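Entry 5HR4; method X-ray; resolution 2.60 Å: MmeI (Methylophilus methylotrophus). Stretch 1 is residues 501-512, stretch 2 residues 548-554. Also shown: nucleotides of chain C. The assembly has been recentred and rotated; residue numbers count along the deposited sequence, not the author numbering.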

ATOM      1  N   VAL A 501     -10.668 -14.201   9.489  1.00 41.19           N
ATOM      2  CA  VAL A 501      -9.497 -14.860   8.913  1.00 42.12           C
ATOM      3  C   VAL A 501      -8.501 -15.271  10.000  1.00 42.05           C
ATOM      4  O   VAL A 501      -7.868 -16.327   9.904  1.00 41.43           O
ATOM      5  CB  VAL A 501      -8.853 -13.935   7.865  1.00 36.27           C
ATOM      6  CG1 VAL A 501      -7.496 -14.444   7.468  1.00 39.46           C
ATOM      7  CG2 VAL A 501      -9.759 -13.818   6.656  1.00 33.14           C
ATOM      8  N   PHE A 502      -8.346 -14.454  11.045  1.00 38.77           N
ATOM      9  CA  PHE A 502      -7.393 -14.727  12.116  1.00 41.46           C
ATOM     10  C   PHE A 502      -8.012 -15.386  13.349  1.00 47.97           C
ATOM     11  O   PHE A 502      -7.313 -15.544  14.355  1.00 47.67           O
ATOM     12  CB  PHE A 502      -6.688 -13.431  12.551  1.00 41.87           C
ATOM     13  CG  PHE A 502      -5.670 -12.937  11.563  1.00 38.03           C
ATOM     14  CD1 PHE A 502      -4.391 -13.443  11.565  1.00 39.55           C
ATOM     15  CD2 PHE A 502      -6.004 -11.979  10.622  1.00 36.18           C
ATOM     16  CE1 PHE A 502      -3.463 -13.004  10.649  1.00 40.73           C
ATOM     17  CE2 PHE A 502      -5.092 -11.537   9.711  1.00 33.11           C
ATOM     18  CZ  PHE A 502      -3.816 -12.048   9.719  1.00 37.53           C
ATOM     19  N   GLY A 503      -9.294 -15.756  13.313  1.00 49.78           N
ATOM     20  CA  GLY A 503      -9.872 -16.470  14.445  1.00 47.05           C
ATOM     21  C   GLY A 503      -9.856 -15.653  15.726  1.00 52.44           C
ATOM     22  O   GLY A 503     -10.170 -14.456  15.733  1.00 49.63           O
ATOM     23  N   ASN A 504      -9.478 -16.307  16.831  1.00 52.59           N
ATOM     24  CA  ASN A 504      -9.469 -15.695  18.157  1.00 53.74           C
ATOM     25  C   ASN A 504      -8.075 -15.252  18.617  1.00 57.15           C
ATOM     26  O   ASN A 504      -7.858 -15.078  19.822  1.00 60.74           O
ATOM     27  CB  ASN A 504     -10.067 -16.657  19.186  1.00 53.95           C
ATOM     28  N   LEU A 505      -7.128 -15.077  17.691  1.00 55.61           N
ATOM     29  CA  LEU A 505      -5.782 -14.640  18.052  1.00 53.60           C
ATOM     30  C   LEU A 505      -5.834 -13.349  18.869  1.00 56.99           C
ATOM     31  O   LEU A 505      -6.752 -12.535  18.728  1.00 56.06           O
ATOM     32  CB  LEU A 505      -4.937 -14.442  16.788  1.00 48.90           C
ATOM     33  CG  LEU A 505      -3.529 -13.824  16.873  1.00 56.58           C
ATOM     34  CD1 LEU A 505      -2.558 -14.631  17.747  1.00 52.41           C
ATOM     35  CD2 LEU A 505      -2.956 -13.634  15.475  1.00 46.26           C
ATOM     36  N   LYS A 506      -4.845 -13.180  19.750  1.00 56.15           N
ATOM     37  CA  LYS A 506      -4.791 -12.006  20.614  1.00 54.29           C
ATOM     38  C   LYS A 506      -4.344 -10.787  19.818  1.00 51.18           C
ATOM     39  O   LYS A 506      -3.380 -10.854  19.055  1.00 55.43           O
ATOM     40  CB  LYS A 506      -3.837 -12.246  21.789  1.00 48.71           C
ATOM     41  CG  LYS A 506      -3.592 -11.014  22.650  1.00 54.26           C
ATOM     42  CD  LYS A 506      -4.907 -10.417  23.138  1.00 61.90           C
ATOM     43  CE  LYS A 506      -4.723  -8.986  23.627  1.00 68.92           C
ATOM     44  NZ  LYS A 506      -5.904  -8.121  23.307  1.00 65.71           N
ATOM     45  N   SER A 507      -5.051  -9.675  19.996  1.00 51.35           N
ATOM     46  CA  SER A 507      -4.745  -8.393  19.368  1.00 49.84           C
ATOM     47  C   SER A 507      -4.767  -8.447  17.840  1.00 46.59           C
ATOM     48  O   SER A 507      -4.282  -7.515  17.189  1.00 47.29           O
ATOM     49  CB  SER A 507      -3.390  -7.835  19.841  1.00 49.29           C
ATOM     50  OG  SER A 507      -3.413  -7.466  21.214  1.00 55.31           O
ATOM     51  N   ALA A 508      -5.327  -9.494  17.235  1.00 44.88           N
ATOM     52  CA  ALA A 508      -5.340  -9.542  15.776  1.00 43.04           C
ATOM     53  C   ALA A 508      -6.091  -8.367  15.158  1.00 39.85           C
ATOM     54  O   ALA A 508      -5.948  -8.121  13.957  1.00 40.46           O
ATOM     55  CB  ALA A 508      -5.952 -10.857  15.288  1.00 46.10           C
ATOM     56  N   SER A 509      -6.896  -7.640  15.936  1.00 42.44           N
ATOM     57  CA  SER A 509      -7.547  -6.460  15.378  1.00 43.03           C
ATOM     58  C   SER A 509      -6.540  -5.368  15.034  1.00 42.68           C
ATOM     59  O   SER A 509      -6.834  -4.519  14.182  1.00 44.46           O
ATOM     60  CB  SER A 509      -8.613  -5.919  16.340  1.00 36.30           C
ATOM     61  OG  SER A 509      -8.104  -5.777  17.653  1.00 41.41           O
ATOM     62  N   ASP A 510      -5.351  -5.380  15.664  1.00 36.88           N
ATOM     63  CA  ASP A 510      -4.248  -4.452  15.389  1.00 35.42           C
ATOM     64  C   ASP A 510      -3.549  -4.700  14.040  1.00 39.66           C
ATOM     65  O   ASP A 510      -2.447  -4.126  13.863  1.00 39.21           O
ATOM     66  CB  ASP A 510      -3.198  -4.535  16.492  1.00 38.64           C
ATOM     67  CG  ASP A 510      -3.645  -3.885  17.775  1.00 41.35           C
ATOM     68  OD1 ASP A 510      -4.549  -3.033  17.711  1.00 47.12           O
ATOM     69  OD2 ASP A 510      -3.088  -4.225  18.840  1.00 40.33           O
ATOM     70  N   LEU A 511      -4.075  -5.497  13.113  1.00 30.42           N
ATOM     71  CA  LEU A 511      -3.406  -5.707  11.841  1.00 37.41           C
ATOM     72  C   LEU A 511      -3.981  -4.787  10.776  1.00 30.90           C
ATOM     73  O   LEU A 511      -5.134  -4.362  10.849  1.00 37.88           O
ATOM     74  CB  LEU A 511      -3.535  -7.165  11.388  1.00 38.25           C
ATOM     75  CG  LEU A 511      -2.626  -8.108  12.174  1.00 32.41           C
ATOM     76  CD1 LEU A 511      -2.936  -9.559  11.886  1.00 32.34           C
ATOM     77  CD2 LEU A 511      -1.201  -7.769  11.824  1.00 28.70           C
ATOM     78  N   ASP A 512      -3.159  -4.473   9.785  1.00 33.38           N
ATOM     79  CA  ASP A 512      -3.688  -3.840   8.590  1.00 31.94           C
ATOM     80  C   ASP A 512      -4.634  -4.821   7.909  1.00 35.32           C
ATOM     81  O   ASP A 512      -4.492  -6.042   8.039  1.00 33.35           O
ATOM     82  CB  ASP A 512      -2.550  -3.428   7.640  1.00 25.29           C
ATOM     83  CG  ASP A 512      -2.976  -2.349   6.624  1.00 27.43           C
ATOM     84  OD1 ASP A 512      -3.735  -2.686   5.681  1.00 28.99           O
ATOM     85  OD2 ASP A 512      -2.543  -1.169   6.755  1.00 23.21           O
ATOM     86  N   SER A 548       4.722  -9.183  15.298  1.00 44.75           N
ATOM     87  CA  SER A 548       4.378 -10.211  16.270  1.00 41.86           C
ATOM     88  C   SER A 548       3.007 -10.824  16.011  1.00 44.84           C
ATOM     89  O   SER A 548       2.760 -11.946  16.461  1.00 49.22           O
ATOM     90  CB  SER A 548       4.402  -9.633  17.689  1.00 45.98           C
ATOM     91  OG  SER A 548       5.553  -8.823  17.922  1.00 58.23           O
ATOM     92  N   LEU A 549       2.097 -10.122  15.331  1.00 39.69           N
ATOM     93  CA  LEU A 549       0.734 -10.630  15.217  1.00 37.56           C
ATOM     94  C   LEU A 549       0.477 -11.384  13.933  1.00 38.04           C
ATOM     95  O   LEU A 549      -0.502 -12.128  13.873  1.00 40.54           O
ATOM     96  CB  LEU A 549      -0.295  -9.498  15.320  1.00 34.50           C
ATOM     97  CG  LEU A 549      -0.144  -8.565  16.526  1.00 37.42           C
ATOM     98  CD1 LEU A 549      -1.119  -7.425  16.401  1.00 36.31           C
ATOM     99  CD2 LEU A 549      -0.286  -9.292  17.867  1.00 34.48           C
ATOM    100  N   LEU A 550       1.319 -11.221  12.914  1.00 42.68           N
ATOM    101  CA  LEU A 550       1.078 -11.858  11.622  1.00 41.31           C
ATOM    102  C   LEU A 550       1.996 -13.033  11.342  1.00 44.11           C
ATOM    103  O   LEU A 550       1.551 -14.049  10.805  1.00 44.03           O
ATOM    104  CB  LEU A 550       1.228 -10.842  10.485  1.00 39.77           C
ATOM    105  CG  LEU A 550       1.041 -11.435   9.086  1.00 36.61           C
ATOM    106  CD1 LEU A 550      -0.289 -12.159   9.000  1.00 37.36           C
ATOM    107  CD2 LEU A 550       1.092 -10.352   8.048  1.00 37.39           C
ATOM    108  N   TRP A 551       3.259 -12.925  11.697  1.00 43.24           N
ATOM    109  CA  TRP A 551       4.240 -13.915  11.275  1.00 45.22           C
ATOM    110  C   TRP A 551       4.307 -15.164  12.154  1.00 47.90           C
ATOM    111  O   TRP A 551       4.648 -16.238  11.640  1.00 49.35           O
ATOM    112  CB  TRP A 551       5.593 -13.221  11.155  1.00 40.95           C
ATOM    113  CG  TRP A 551       5.483 -12.287  10.022  1.00 39.03           C
ATOM    114  CD1 TRP A 551       5.230 -10.943  10.076  1.00 41.06           C
ATOM    115  CD2 TRP A 551       5.508 -12.638   8.638  1.00 41.11           C
ATOM    116  NE1 TRP A 551       5.138 -10.429   8.802  1.00 38.61           N
ATOM    117  CE2 TRP A 551       5.303 -11.452   7.900  1.00 40.24           C
ATOM    118  CE3 TRP A 551       5.715 -13.839   7.947  1.00 42.33           C
ATOM    119  CZ2 TRP A 551       5.295 -11.435   6.505  1.00 35.15           C
ATOM    120  CZ3 TRP A 551       5.702 -13.820   6.567  1.00 38.42           C
ATOM    121  CH2 TRP A 551       5.492 -12.624   5.860  1.00 37.82           C
ATOM    122  N   PRO A 552       3.998 -15.095  13.457  1.00 48.38           N
ATOM    123  CA  PRO A 552       3.803 -16.349  14.200  1.00 46.08           C
ATOM    124  C   PRO A 552       2.804 -17.271  13.527  1.00 50.11           C
ATOM    125  O   PRO A 552       3.081 -18.463  13.337  1.00 54.47           O
ATOM    126  CB  PRO A 552       3.320 -15.853  15.566  1.00 44.05           C
ATOM    127  CG  PRO A 552       4.037 -14.587  15.745  1.00 38.37           C
ATOM    128  CD  PRO A 552       4.050 -13.944  14.380  1.00 46.30           C
ATOM    129  N   LEU A 553       1.646 -16.737  13.136  1.00 46.67           N
ATOM    130  CA  LEU A 553       0.648 -17.559  12.468  1.00 44.48           C
ATOM    131  C   LEU A 553       1.142 -18.046  11.110  1.00 52.97           C
ATOM    132  O   LEU A 553       0.903 -19.202  10.738  1.00 56.40           O
ATOM    133  CB  LEU A 553      -0.652 -16.778  12.318  1.00 43.34           C
ATOM    134  CG  LEU A 553      -1.721 -17.488  11.491  1.00 49.76           C
ATOM    135  CD1 LEU A 553      -2.254 -18.708  12.225  1.00 45.25           C
ATOM    136  CD2 LEU A 553      -2.845 -16.523  11.123  1.00 48.52           C
ATOM    137  N   LEU A 554       1.832 -17.193  10.349  1.00 48.81           N
ATOM    138  CA  LEU A 554       2.242 -17.607   9.010  1.00 44.62           C
ATOM    139  C   LEU A 554       3.313 -18.691   9.075  1.00 50.32           C
ATOM    140  O   LEU A 554       3.227 -19.701   8.364  1.00 49.51           O
ATOM    141  CB  LEU A 554       2.730 -16.405   8.196  1.00 43.70           C
ATOM    142  CG  LEU A 554       1.650 -15.446   7.674  1.00 44.26           C
ATOM    143  CD1 LEU A 554       2.189 -14.449   6.639  1.00 36.69           C
ATOM    144  CD2 LEU A 554       0.493 -16.225   7.110  1.00 38.73           C
TER
ATOM    145  P    DA C  13      -9.642  -5.616  21.775  1.00 65.13           P
ATOM    146  OP1  DA C  13     -10.116  -6.443  20.644  1.00 68.46           O
ATOM    147  OP2  DA C  13     -10.573  -5.259  22.876  1.00 66.79           O
ATOM    148  O5'  DA C  13      -8.337  -6.294  22.401  1.00 69.54           O
ATOM    149  C5'  DA C  13      -7.153  -5.486  22.598  1.00 77.46           C
ATOM    150  C4'  DA C  13      -6.970  -5.104  24.069  1.00 81.13           C
ATOM    151  O4'  DA C  13      -6.971  -3.659  24.246  1.00 74.60           O
ATOM    152  C3'  DA C  13      -8.068  -5.556  25.009  1.00 79.56           C
ATOM    153  O3'  DA C  13      -7.961  -6.955  25.275  1.00 83.72           O
ATOM    154  C2'  DA C  13      -7.752  -4.711  26.246  1.00 79.90           C
ATOM    155  C1'  DA C  13      -7.239  -3.391  25.625  1.00 73.10           C
ATOM    156  N9   DA C  13      -8.188  -2.263  25.782  1.00 66.01           N
ATOM    157  C8   DA C  13      -9.490  -2.196  25.350  1.00 65.60           C
ATOM    158  N7   DA C  13     -10.107  -1.072  25.677  1.00 57.39           N
ATOM    159  C5   DA C  13      -9.153  -0.360  26.385  1.00 49.88           C
ATOM    160  C6   DA C  13      -9.178   0.913  27.003  1.00 53.45           C
ATOM    161  N6   DA C  13     -10.253   1.714  27.004  1.00 53.48           N
ATOM    162  N1   DA C  13      -8.052   1.327  27.638  1.00 53.11           N
ATOM    163  C2   DA C  13      -6.984   0.519  27.642  1.00 55.35           C
ATOM    164  N3   DA C  13      -6.841  -0.698  27.093  1.00 59.90           N
ATOM    165  C4   DA C  13      -7.971  -1.082  26.476  1.00 58.16           C

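Residues 501-512 start in the last part of a helix; Gly503 is the first residue after it to leave helical phi/psi, with positive phi. The chain then folds back through two successive turns, a type II' turn from Phe502 to Leu505 and a type II turn from Leu505 to Ala508, before a short 3-10 segment at 508-509. Gly503 is the second residue of the first turn, and its positive phi is a conformation that glycine adopts readily. The hydrogen bond closing this turn, from Leu505 N to Phe502 O, is weak at 3.4 Å, whereas Asp510 N to Ser507 O is firmer at 2.8 Å. The curved path leaves a hollow that faces the helix of residues 548-554.

Leu549 is the bump that fills it, and it has the largest covered area of any residue in either stretch. Its side chain, with chi1 in m and chi2 in t, reaches in among the turn residues: Leu549 CD1 lies 3.3 Å from Ser507 O and 3.6 Å from Asp510 CB, while Leu549 CD2 lies 3.7 Å from Lys506 O. The lining is thus partly backbone carbonyl, met by methyl groups in van der Waals contact. Leu511 CD2 packs 4.0 Å from Leu549 CB and 4.1 Å from Leu550 CB, touching two neighbouring residues of the helix. Leu505 CD2 approaches the backbone instead, 3.3 Å from Leu549 O.

A second patch forms around Phe502. Leu550 CD1 meets the edge of its ring, 3.6 Å from Phe502 CZ, and Leu553 CD2 approaches obliquely, 3.5 Å from Phe502 CD1. The ring thus touches two leucines three residues apart, about one helical turn.

No hydrogen bond crosses between the stretches; the 379 Å² of buried surface, summed over both sides, rests on van der Waals packing, of apolar side chains on one another and of leucine methyls on backbone carbonyls. The end of the Lys506 side chain leads away from the helix, and Lys506 NZ donates a 3.1 Å hydrogen bond to O3' of DA13.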